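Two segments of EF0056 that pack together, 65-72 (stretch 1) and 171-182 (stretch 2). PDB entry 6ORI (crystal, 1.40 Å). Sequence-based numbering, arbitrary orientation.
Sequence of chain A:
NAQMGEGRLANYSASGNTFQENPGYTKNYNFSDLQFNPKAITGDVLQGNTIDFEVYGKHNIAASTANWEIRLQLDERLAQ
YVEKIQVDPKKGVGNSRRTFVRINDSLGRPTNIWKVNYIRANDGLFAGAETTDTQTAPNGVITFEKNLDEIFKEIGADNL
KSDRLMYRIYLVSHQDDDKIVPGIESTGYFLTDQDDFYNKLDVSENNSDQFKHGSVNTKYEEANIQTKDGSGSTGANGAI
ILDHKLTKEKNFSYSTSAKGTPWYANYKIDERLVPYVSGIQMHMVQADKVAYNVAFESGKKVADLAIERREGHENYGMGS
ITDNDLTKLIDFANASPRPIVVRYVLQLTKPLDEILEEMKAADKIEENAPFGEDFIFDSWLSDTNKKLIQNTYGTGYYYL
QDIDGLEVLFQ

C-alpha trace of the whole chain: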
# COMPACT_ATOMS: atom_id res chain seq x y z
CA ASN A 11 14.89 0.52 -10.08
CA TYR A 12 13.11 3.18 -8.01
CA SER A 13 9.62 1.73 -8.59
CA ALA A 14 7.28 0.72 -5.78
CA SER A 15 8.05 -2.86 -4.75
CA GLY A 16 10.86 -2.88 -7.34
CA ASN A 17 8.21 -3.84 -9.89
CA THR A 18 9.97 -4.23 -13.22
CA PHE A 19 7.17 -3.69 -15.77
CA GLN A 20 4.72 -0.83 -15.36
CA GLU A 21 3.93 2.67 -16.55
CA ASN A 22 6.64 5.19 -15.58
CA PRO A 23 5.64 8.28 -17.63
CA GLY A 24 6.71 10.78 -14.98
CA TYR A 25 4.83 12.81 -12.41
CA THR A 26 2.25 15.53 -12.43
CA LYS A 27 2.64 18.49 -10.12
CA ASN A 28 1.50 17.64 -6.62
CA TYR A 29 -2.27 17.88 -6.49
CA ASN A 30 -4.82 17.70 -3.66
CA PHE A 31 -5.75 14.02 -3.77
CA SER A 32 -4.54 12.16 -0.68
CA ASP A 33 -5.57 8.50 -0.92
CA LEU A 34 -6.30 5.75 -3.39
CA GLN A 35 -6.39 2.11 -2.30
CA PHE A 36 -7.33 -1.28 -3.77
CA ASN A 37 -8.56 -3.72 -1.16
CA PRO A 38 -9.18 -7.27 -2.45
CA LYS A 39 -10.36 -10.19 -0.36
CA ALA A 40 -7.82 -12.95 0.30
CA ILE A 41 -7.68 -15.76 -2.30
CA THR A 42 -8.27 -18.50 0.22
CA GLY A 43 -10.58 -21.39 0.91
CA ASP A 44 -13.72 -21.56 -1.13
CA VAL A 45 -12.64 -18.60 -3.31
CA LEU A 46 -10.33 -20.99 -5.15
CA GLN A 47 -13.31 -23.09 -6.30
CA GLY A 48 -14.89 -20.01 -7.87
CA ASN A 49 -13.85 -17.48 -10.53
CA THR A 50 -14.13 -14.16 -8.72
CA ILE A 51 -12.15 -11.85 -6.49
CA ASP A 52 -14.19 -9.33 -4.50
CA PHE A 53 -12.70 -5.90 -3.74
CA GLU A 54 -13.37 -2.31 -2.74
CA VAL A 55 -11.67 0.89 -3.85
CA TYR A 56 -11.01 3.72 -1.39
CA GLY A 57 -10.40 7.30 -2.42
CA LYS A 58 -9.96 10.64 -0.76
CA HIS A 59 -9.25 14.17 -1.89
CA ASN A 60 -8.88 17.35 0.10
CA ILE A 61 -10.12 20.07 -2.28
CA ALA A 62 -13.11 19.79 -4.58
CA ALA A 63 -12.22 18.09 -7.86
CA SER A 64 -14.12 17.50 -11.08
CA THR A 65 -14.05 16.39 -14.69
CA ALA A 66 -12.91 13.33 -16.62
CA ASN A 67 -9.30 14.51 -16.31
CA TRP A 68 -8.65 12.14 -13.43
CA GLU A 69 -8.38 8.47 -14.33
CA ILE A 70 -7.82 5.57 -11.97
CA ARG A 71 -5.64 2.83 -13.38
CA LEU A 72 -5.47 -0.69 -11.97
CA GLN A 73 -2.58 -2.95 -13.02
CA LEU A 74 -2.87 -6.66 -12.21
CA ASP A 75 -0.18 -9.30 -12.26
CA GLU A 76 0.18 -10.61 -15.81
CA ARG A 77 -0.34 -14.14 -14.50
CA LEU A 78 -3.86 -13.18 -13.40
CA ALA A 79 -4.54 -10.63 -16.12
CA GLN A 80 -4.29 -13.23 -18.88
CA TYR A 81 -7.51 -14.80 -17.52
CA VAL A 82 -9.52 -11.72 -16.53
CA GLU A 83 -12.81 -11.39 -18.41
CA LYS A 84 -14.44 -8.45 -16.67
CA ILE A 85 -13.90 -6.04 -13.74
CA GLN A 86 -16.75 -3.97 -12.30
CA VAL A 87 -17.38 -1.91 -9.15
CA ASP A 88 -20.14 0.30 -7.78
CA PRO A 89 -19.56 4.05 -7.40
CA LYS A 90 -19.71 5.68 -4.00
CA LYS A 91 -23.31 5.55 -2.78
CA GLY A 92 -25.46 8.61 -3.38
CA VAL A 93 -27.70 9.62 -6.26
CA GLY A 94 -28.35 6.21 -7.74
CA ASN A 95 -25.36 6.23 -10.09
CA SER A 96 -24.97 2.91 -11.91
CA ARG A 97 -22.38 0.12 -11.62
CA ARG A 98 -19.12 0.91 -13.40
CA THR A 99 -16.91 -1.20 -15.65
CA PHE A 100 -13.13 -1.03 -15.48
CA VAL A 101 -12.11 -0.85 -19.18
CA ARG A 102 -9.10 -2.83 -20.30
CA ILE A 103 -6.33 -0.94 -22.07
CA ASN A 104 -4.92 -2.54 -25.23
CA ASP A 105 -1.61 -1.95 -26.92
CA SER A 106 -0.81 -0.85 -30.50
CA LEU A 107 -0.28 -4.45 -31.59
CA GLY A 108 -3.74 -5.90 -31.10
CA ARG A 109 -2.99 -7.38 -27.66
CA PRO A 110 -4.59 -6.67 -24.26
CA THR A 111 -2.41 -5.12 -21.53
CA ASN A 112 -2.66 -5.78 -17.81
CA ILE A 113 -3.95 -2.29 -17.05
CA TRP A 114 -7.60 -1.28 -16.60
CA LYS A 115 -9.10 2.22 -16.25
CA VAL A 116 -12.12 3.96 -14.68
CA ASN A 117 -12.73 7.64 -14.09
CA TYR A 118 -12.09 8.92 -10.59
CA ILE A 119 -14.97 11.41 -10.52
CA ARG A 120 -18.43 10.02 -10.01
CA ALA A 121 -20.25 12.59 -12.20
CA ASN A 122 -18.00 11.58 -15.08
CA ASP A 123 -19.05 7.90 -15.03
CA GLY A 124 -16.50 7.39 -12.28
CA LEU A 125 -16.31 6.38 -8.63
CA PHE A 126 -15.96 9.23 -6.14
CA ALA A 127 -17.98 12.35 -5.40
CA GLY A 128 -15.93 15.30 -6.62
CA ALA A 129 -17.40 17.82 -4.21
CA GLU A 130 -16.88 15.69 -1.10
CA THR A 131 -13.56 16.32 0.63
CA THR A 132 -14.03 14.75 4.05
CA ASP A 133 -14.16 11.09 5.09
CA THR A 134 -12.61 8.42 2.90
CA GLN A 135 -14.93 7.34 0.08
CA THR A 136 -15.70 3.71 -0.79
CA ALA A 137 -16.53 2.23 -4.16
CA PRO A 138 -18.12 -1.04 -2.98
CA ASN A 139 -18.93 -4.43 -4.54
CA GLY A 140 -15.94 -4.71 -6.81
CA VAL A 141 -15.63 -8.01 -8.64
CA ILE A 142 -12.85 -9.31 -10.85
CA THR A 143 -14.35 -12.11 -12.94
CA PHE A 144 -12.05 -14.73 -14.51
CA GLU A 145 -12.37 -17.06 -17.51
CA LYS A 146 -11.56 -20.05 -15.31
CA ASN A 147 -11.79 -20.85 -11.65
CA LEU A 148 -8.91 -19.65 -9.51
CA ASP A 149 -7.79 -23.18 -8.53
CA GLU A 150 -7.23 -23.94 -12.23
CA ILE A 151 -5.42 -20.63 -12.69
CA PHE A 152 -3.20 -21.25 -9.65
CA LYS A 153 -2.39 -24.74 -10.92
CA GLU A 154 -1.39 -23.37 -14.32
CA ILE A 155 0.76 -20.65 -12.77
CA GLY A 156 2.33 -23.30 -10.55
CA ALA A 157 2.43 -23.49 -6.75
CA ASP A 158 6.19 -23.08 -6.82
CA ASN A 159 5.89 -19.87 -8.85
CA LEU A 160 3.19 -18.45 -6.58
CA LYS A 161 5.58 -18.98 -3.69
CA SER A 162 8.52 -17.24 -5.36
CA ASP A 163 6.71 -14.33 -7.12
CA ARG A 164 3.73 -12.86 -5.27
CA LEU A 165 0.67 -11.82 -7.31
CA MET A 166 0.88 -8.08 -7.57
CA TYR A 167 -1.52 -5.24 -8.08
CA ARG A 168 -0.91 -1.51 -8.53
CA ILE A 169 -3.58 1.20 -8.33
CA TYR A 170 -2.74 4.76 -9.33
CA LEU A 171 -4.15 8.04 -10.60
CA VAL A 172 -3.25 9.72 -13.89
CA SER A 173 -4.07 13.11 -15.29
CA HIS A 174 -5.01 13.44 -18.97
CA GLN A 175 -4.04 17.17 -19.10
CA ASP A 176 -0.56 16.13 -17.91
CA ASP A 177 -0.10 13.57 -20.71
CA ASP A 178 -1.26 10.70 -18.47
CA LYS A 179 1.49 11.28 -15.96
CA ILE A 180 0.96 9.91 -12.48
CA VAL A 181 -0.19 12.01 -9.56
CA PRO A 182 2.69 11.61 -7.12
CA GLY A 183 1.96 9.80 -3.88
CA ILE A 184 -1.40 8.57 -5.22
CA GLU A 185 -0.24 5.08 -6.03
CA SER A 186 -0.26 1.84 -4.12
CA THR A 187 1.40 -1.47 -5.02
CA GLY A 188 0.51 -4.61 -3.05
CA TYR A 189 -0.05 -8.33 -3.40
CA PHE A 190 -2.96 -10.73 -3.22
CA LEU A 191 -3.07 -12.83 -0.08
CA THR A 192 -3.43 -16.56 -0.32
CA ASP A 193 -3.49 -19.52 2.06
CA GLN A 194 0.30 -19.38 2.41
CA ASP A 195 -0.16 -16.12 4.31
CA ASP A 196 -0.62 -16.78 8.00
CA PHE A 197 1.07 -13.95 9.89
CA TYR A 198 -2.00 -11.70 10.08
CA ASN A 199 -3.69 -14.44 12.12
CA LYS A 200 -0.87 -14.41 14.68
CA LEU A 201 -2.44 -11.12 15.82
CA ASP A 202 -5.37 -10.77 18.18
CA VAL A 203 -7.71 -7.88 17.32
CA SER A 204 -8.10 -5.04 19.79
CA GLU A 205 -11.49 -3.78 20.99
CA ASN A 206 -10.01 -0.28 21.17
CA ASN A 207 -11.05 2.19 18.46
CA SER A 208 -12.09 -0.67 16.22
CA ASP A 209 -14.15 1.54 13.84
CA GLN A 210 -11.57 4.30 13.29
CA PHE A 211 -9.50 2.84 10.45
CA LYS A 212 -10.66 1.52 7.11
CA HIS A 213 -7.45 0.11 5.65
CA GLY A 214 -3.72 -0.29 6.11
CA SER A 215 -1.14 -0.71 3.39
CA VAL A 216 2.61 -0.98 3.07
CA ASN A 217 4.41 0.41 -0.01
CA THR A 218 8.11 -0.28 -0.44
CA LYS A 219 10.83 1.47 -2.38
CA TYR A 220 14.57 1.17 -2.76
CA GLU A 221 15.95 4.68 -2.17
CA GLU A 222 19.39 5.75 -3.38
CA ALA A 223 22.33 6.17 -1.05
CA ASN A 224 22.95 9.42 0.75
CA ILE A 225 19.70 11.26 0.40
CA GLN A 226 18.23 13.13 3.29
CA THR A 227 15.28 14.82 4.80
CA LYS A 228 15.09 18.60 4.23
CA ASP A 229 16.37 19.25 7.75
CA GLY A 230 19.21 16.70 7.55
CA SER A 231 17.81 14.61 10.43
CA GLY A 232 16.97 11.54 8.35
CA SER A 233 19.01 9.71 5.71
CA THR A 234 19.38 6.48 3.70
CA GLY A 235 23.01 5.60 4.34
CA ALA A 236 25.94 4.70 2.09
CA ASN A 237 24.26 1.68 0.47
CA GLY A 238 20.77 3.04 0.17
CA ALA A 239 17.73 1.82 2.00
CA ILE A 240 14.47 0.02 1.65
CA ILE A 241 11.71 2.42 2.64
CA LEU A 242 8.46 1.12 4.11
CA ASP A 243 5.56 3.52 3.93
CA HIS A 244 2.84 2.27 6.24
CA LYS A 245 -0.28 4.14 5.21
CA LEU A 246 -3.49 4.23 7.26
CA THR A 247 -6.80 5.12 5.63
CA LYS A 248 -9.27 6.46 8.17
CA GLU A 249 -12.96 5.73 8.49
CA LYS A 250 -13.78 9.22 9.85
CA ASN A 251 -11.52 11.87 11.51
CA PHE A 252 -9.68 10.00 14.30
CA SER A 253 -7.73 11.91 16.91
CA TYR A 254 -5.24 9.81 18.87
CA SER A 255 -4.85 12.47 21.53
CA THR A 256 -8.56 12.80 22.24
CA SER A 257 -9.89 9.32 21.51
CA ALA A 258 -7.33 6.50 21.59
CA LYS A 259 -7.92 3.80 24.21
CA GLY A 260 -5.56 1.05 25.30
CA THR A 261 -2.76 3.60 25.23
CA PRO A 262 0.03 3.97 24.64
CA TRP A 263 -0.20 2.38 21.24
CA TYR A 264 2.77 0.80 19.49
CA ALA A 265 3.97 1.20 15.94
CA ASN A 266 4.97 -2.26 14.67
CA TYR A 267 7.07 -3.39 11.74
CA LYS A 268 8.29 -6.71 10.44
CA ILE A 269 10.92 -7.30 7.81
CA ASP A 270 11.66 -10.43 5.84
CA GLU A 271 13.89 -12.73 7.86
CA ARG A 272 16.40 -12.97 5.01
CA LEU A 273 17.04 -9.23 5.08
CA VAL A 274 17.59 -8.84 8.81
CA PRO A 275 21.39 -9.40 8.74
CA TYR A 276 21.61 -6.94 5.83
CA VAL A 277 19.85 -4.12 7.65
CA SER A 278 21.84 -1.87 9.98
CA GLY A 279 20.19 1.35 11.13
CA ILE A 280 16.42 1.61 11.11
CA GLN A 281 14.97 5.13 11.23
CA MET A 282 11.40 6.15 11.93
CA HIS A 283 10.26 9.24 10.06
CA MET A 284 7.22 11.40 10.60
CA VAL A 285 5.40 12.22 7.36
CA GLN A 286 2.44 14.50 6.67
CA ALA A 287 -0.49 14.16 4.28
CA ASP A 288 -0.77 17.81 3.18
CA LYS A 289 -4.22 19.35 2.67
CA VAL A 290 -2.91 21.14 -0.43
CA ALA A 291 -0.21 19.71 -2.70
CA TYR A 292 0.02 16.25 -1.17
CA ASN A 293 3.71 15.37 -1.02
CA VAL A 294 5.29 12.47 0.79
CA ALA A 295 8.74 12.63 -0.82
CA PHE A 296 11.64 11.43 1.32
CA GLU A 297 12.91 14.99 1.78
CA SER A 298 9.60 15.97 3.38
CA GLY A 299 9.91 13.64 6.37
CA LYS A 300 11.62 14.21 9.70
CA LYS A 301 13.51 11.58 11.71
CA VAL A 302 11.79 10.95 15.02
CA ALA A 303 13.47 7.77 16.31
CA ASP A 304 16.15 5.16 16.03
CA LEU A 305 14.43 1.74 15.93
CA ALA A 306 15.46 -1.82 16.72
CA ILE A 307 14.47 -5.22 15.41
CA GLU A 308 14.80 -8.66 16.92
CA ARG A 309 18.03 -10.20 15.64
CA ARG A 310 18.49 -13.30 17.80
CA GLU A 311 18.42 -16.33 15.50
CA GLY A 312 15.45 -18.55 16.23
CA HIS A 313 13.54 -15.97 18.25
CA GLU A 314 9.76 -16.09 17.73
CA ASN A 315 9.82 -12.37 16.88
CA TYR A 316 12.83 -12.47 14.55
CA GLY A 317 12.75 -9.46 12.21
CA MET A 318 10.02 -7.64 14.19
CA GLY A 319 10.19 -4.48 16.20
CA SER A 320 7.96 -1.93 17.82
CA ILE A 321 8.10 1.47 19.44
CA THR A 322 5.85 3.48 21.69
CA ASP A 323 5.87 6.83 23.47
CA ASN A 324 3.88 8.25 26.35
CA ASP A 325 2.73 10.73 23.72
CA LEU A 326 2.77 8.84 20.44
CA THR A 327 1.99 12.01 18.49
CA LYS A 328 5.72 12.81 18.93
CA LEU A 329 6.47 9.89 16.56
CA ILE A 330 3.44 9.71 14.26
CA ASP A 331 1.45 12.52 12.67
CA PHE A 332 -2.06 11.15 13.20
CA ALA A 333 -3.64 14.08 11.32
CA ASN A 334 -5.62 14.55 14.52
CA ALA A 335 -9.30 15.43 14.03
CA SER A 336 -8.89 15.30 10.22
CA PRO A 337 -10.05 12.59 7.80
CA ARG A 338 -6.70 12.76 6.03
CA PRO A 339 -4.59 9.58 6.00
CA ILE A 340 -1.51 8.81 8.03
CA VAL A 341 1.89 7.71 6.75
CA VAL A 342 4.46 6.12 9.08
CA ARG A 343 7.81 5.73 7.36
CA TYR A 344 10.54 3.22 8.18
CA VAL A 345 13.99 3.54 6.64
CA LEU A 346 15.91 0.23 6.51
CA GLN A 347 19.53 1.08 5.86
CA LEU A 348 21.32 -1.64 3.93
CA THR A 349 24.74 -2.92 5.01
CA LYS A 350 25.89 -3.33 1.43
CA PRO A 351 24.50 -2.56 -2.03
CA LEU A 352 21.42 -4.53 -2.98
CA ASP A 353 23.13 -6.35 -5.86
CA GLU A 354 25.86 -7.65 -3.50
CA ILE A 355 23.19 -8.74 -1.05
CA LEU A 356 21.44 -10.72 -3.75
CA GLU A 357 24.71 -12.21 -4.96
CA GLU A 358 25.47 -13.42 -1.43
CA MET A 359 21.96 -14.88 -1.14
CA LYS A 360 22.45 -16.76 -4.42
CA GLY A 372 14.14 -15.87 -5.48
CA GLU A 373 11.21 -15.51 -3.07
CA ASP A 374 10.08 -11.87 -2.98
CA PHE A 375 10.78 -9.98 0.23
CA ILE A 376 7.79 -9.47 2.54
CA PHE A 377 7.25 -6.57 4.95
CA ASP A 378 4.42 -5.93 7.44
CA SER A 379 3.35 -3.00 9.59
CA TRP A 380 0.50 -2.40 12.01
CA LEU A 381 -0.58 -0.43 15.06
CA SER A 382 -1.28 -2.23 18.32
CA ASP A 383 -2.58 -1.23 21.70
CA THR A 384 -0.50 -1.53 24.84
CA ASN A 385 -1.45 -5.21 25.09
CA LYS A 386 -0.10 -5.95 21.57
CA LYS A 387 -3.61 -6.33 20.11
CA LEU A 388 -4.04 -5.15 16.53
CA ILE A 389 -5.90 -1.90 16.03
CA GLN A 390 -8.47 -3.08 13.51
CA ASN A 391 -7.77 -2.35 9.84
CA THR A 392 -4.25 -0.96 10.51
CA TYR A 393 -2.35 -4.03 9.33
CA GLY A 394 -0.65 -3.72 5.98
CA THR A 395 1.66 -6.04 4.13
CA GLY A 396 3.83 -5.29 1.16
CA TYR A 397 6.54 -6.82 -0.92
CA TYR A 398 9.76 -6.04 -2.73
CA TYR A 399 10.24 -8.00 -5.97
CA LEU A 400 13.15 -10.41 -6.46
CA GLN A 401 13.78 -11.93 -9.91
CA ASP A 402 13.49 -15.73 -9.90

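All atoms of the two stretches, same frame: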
# COMPACT_ATOMS: atom_id res chain seq x y z
N THR A 65 -14.35 16.72 -13.30
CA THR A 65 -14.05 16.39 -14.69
C THR A 65 -13.48 15.00 -14.91
O THR A 65 -13.03 14.34 -13.98
CB THR A 65 -13.08 17.39 -15.42
OG1 THR A 65 -11.72 17.06 -15.16
CG2 THR A 65 -13.34 18.84 -15.08
N ALA A 66 -13.49 14.58 -16.17
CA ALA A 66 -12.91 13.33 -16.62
C ALA A 66 -11.39 13.37 -16.71
O ALA A 66 -10.79 12.41 -17.16
CB ALA A 66 -13.49 12.97 -17.97
N ASN A 67 -10.76 14.45 -16.27
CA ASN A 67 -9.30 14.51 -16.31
C ASN A 67 -8.61 13.38 -15.54
O ASN A 67 -7.53 12.93 -15.92
CB ASN A 67 -8.80 15.84 -15.77
CG ASN A 67 -7.31 15.98 -15.91
OD1 ASN A 67 -6.79 16.00 -17.03
ND2 ASN A 67 -6.60 16.01 -14.80
N TRP A 68 -9.24 13.01 -14.44
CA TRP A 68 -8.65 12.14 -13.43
C TRP A 68 -9.09 10.71 -13.69
O TRP A 68 -10.28 10.40 -13.65
CB TRP A 68 -9.13 12.60 -12.07
CG TRP A 68 -8.94 14.07 -11.85
CD1 TRP A 68 -9.93 14.99 -11.75
CD2 TRP A 68 -7.70 14.78 -11.71
NE1 TRP A 68 -9.39 16.24 -11.57
CE2 TRP A 68 -8.02 16.14 -11.53
CE3 TRP A 68 -6.36 14.41 -11.73
CZ2 TRP A 68 -7.06 17.12 -11.38
CZ3 TRP A 68 -5.40 15.39 -11.56
CH2 TRP A 68 -5.76 16.73 -11.39
N GLU A 69 -8.11 9.86 -13.96
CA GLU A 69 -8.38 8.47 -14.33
C GLU A 69 -7.64 7.51 -13.41
O GLU A 69 -6.42 7.58 -13.26
CB GLU A 69 -7.97 8.22 -15.76
CG GLU A 69 -8.27 6.82 -16.26
CD GLU A 69 -8.02 6.73 -17.74
OE1 GLU A 69 -6.85 6.46 -18.11
OE2 GLU A 69 -8.97 6.98 -18.50
N ILE A 70 -8.39 6.60 -12.81
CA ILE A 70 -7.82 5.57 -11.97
C ILE A 70 -7.38 4.43 -12.87
O ILE A 70 -8.14 4.01 -13.77
CB ILE A 70 -8.88 5.04 -10.98
CG1 ILE A 70 -9.30 6.13 -9.99
CG2 ILE A 70 -8.35 3.80 -10.21
CD1 ILE A 70 -10.51 5.76 -9.15
N ARG A 71 -6.16 3.97 -12.68
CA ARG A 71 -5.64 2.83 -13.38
C ARG A 71 -5.33 1.72 -12.40
O ARG A 71 -4.83 1.96 -11.30
CB ARG A 71 -4.44 3.19 -14.23
CG ARG A 71 -4.91 4.01 -15.44
CD ARG A 71 -3.87 4.23 -16.48
NE ARG A 71 -4.42 5.07 -17.55
CZ ARG A 71 -3.70 5.53 -18.56
NH1 ARG A 71 -2.41 5.26 -18.64
NH2 ARG A 71 -4.29 6.28 -19.46
N LEU A 72 -5.68 0.49 -12.79
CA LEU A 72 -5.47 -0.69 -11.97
C LEU A 72 -4.66 -1.67 -12.82
O LEU A 72 -5.13 -2.14 -13.87
CB LEU A 72 -6.79 -1.31 -11.57
CG LEU A 72 -6.70 -2.62 -10.81
CD1 LEU A 72 -6.06 -2.45 -9.44
CD2 LEU A 72 -8.09 -3.23 -10.69
N LEU A 171 -3.35 7.00 -9.98
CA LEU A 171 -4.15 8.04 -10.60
C LEU A 171 -3.34 8.76 -11.65
O LEU A 171 -2.20 9.16 -11.38
CB LEU A 171 -4.57 9.01 -9.51
CG LEU A 171 -5.49 10.14 -9.94
CD1 LEU A 171 -6.83 9.58 -10.35
CD2 LEU A 171 -5.64 11.14 -8.79
N VAL A 172 -3.91 8.93 -12.84
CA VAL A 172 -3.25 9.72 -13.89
C VAL A 172 -4.10 10.91 -14.25
O VAL A 172 -5.29 10.96 -13.95
CB VAL A 172 -2.93 8.89 -15.15
CG1 VAL A 172 -2.05 7.67 -14.81
CG2 VAL A 172 -4.20 8.48 -15.83
N SER A 173 -3.46 11.87 -14.91
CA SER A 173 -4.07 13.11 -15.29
C SER A 173 -3.93 13.30 -16.80
O SER A 173 -2.81 13.39 -17.32
CB SER A 173 -3.37 14.23 -14.55
OG SER A 173 -3.78 15.49 -15.08
N HIS A 174 -5.04 13.34 -17.51
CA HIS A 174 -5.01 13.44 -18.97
C HIS A 174 -4.36 14.76 -19.45
O HIS A 174 -3.63 14.76 -20.45
CB HIS A 174 -6.42 13.27 -19.57
CG HIS A 174 -7.02 11.91 -19.37
ND1 HIS A 174 -6.31 10.74 -19.53
CD2 HIS A 174 -8.28 11.55 -19.04
CE1 HIS A 174 -7.11 9.71 -19.29
NE2 HIS A 174 -8.31 10.18 -19.00
N GLN A 175 -4.58 15.85 -18.72
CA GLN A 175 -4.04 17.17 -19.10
C GLN A 175 -2.52 17.21 -18.92
O GLN A 175 -1.85 18.12 -19.42
CB GLN A 175 -4.72 18.28 -18.28
CG GLN A 175 -4.43 18.24 -16.78
CD GLN A 175 -5.33 19.12 -15.94
OE1 GLN A 175 -6.39 19.54 -16.38
NE2 GLN A 175 -4.91 19.38 -14.70
N ASP A 176 -2.00 16.26 -18.15
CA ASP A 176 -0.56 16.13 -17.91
C ASP A 176 0.01 14.92 -18.66
O ASP A 176 0.92 14.24 -18.18
CB ASP A 176 -0.31 15.97 -16.41
CG ASP A 176 -0.73 17.19 -15.62
OD1 ASP A 176 -0.13 18.26 -15.84
OD2 ASP A 176 -1.65 17.10 -14.77
N ASP A 177 -0.56 14.65 -19.84
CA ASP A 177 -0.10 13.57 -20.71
C ASP A 177 -0.07 12.21 -20.01
O ASP A 177 0.84 11.41 -20.21
CB ASP A 177 1.27 13.93 -21.30
CG ASP A 177 1.23 15.24 -22.07
OD1 ASP A 177 0.16 15.58 -22.61
OD2 ASP A 177 2.27 15.94 -22.11
N ASP A 178 -1.09 11.96 -19.20
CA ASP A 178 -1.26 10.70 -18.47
C ASP A 178 -0.15 10.38 -17.49
O ASP A 178 0.08 9.22 -17.12
CB ASP A 178 -1.49 9.53 -19.43
CG ASP A 178 -2.85 9.58 -20.07
OD1 ASP A 178 -3.68 10.40 -19.63
OD2 ASP A 178 -3.09 8.79 -21.01
N LYS A 179 0.53 11.42 -17.03
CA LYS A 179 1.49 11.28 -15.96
C LYS A 179 0.76 10.95 -14.67
O LYS A 179 -0.47 11.18 -14.53
CB LYS A 179 2.33 12.56 -15.80
CG LYS A 179 3.37 12.72 -16.91
CD LYS A 179 4.20 13.99 -16.68
CE LYS A 179 5.36 14.08 -17.64
NZ LYS A 179 4.90 14.52 -18.99
N ILE A 180 1.50 10.39 -13.74
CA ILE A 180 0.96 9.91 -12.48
C ILE A 180 0.96 10.99 -11.43
O ILE A 180 1.92 11.75 -11.28
CB ILE A 180 1.79 8.71 -12.02
CG1 ILE A 180 1.64 7.59 -13.05
CG2 ILE A 180 1.38 8.26 -10.63
CD1 ILE A 180 2.51 6.38 -12.74
N VAL A 181 -0.11 11.06 -10.65
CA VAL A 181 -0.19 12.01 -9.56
C VAL A 181 0.66 11.48 -8.41
O VAL A 181 0.40 10.40 -7.87
CB VAL A 181 -1.63 12.21 -9.13
CG1 VAL A 181 -1.73 13.22 -8.02
CG2 VAL A 181 -2.46 12.68 -10.32
N PRO A 182 1.73 12.22 -8.05
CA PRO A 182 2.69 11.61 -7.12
C PRO A 182 2.16 11.39 -5.71
O PRO A 182 1.47 12.23 -5.17
CB PRO A 182 3.84 12.62 -7.10
CG PRO A 182 3.21 13.92 -7.49
CD PRO A 182 2.11 13.59 -8.44
O HOH W 1 -11.00 10.02 -18.32
O HOH W 2 -1.61 6.60 -21.27

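Stretches 65-72 and 171-182 of EF0056 meet as neighbouring antiparallel strands, 68-72 beside 171-173, and together bury 620 Å². The strand directions differ by 142°, and the axes approach to 4.8 Å. Glu69 and Val172 form the hydrogen-bonded pair: Glu69 N donates to Val172 O (3.0 Å) and Val172 N to Glu69 O (2.9 Å), both nearly linear. Trp68 with Ser173 and Ile70 with Leu171 are the non-hydrogen-bonded pairs to either side of it. The ladder gains one more rung where His174 N donates to Asn67 O (3.0 Å), just as the second stretch leaves its strand for a short 3-10 segment.

On the sheet face that carries Trp68, Ile70, Leu171 and Ser173, the packing is mainly apolar. The end of Leu171 leans across toward the first strand, and its CD1 sits 4.2 Å from Trp68 CB and 4.3 Å from Ile70 CG1, filling the space between these two side chains. The far edge of the Trp68 ring meets the second stretch: its CZ3 lies 3.8 Å from Ser173 CB and 4.2 Å from Val181 CG2. Val181 belongs to the returning arm of a hairpin, held to the first arm by Val181 N to Leu171 O (2.9 Å), so the indole edge touches a residue on each arm.

At the loop end, Asn67 acts as a two-pronged plug. Its OD1 accepts from Gln175 N (2.8 Å) while its ND2 donates to Ser173 OG (2.9 Å), so one amide grips both backbone and side chain where the strand gives way to the 3-10 segment. Ser173 OG donates its own hydrogen bond to Asp176 OD2 (2.7 Å), which leaves a lone pair on the oxygen to accept from Asn67 ND2.

The face that carries Glu69 and Val172 is lined with charge. Val172 is the bump here: its CG2 packs 3.8 Å from Glu69 CB and lies over one face of the Arg71 guanidinium, 3.8 Å from NE. Arg71 is held in an extended pose by Glu69, whose OE1 accepts from both Arg71 NE and Arg71 NH2 (2.9 Å each). The same NH2 reaches Asp178 OD2 at 3.2 Å, a salt bridge with a weak hydrogen bond; water 2 also links Arg71 NH1 (3.1 Å) to Asp178 OD2 (2.7 Å). A type I' turn from Asp176 to Lys179 includes Asp178, whose OD1 accepts from His174 ND1 (2.7 Å). This orients the imidazole with Glu69 OE2 at its edge, 3.3 Å from His174 NE2 in a weak hydrogen bond, while water 1 joins His174 NE2 (2.8 Å) to Ala66 O (2.7 Å).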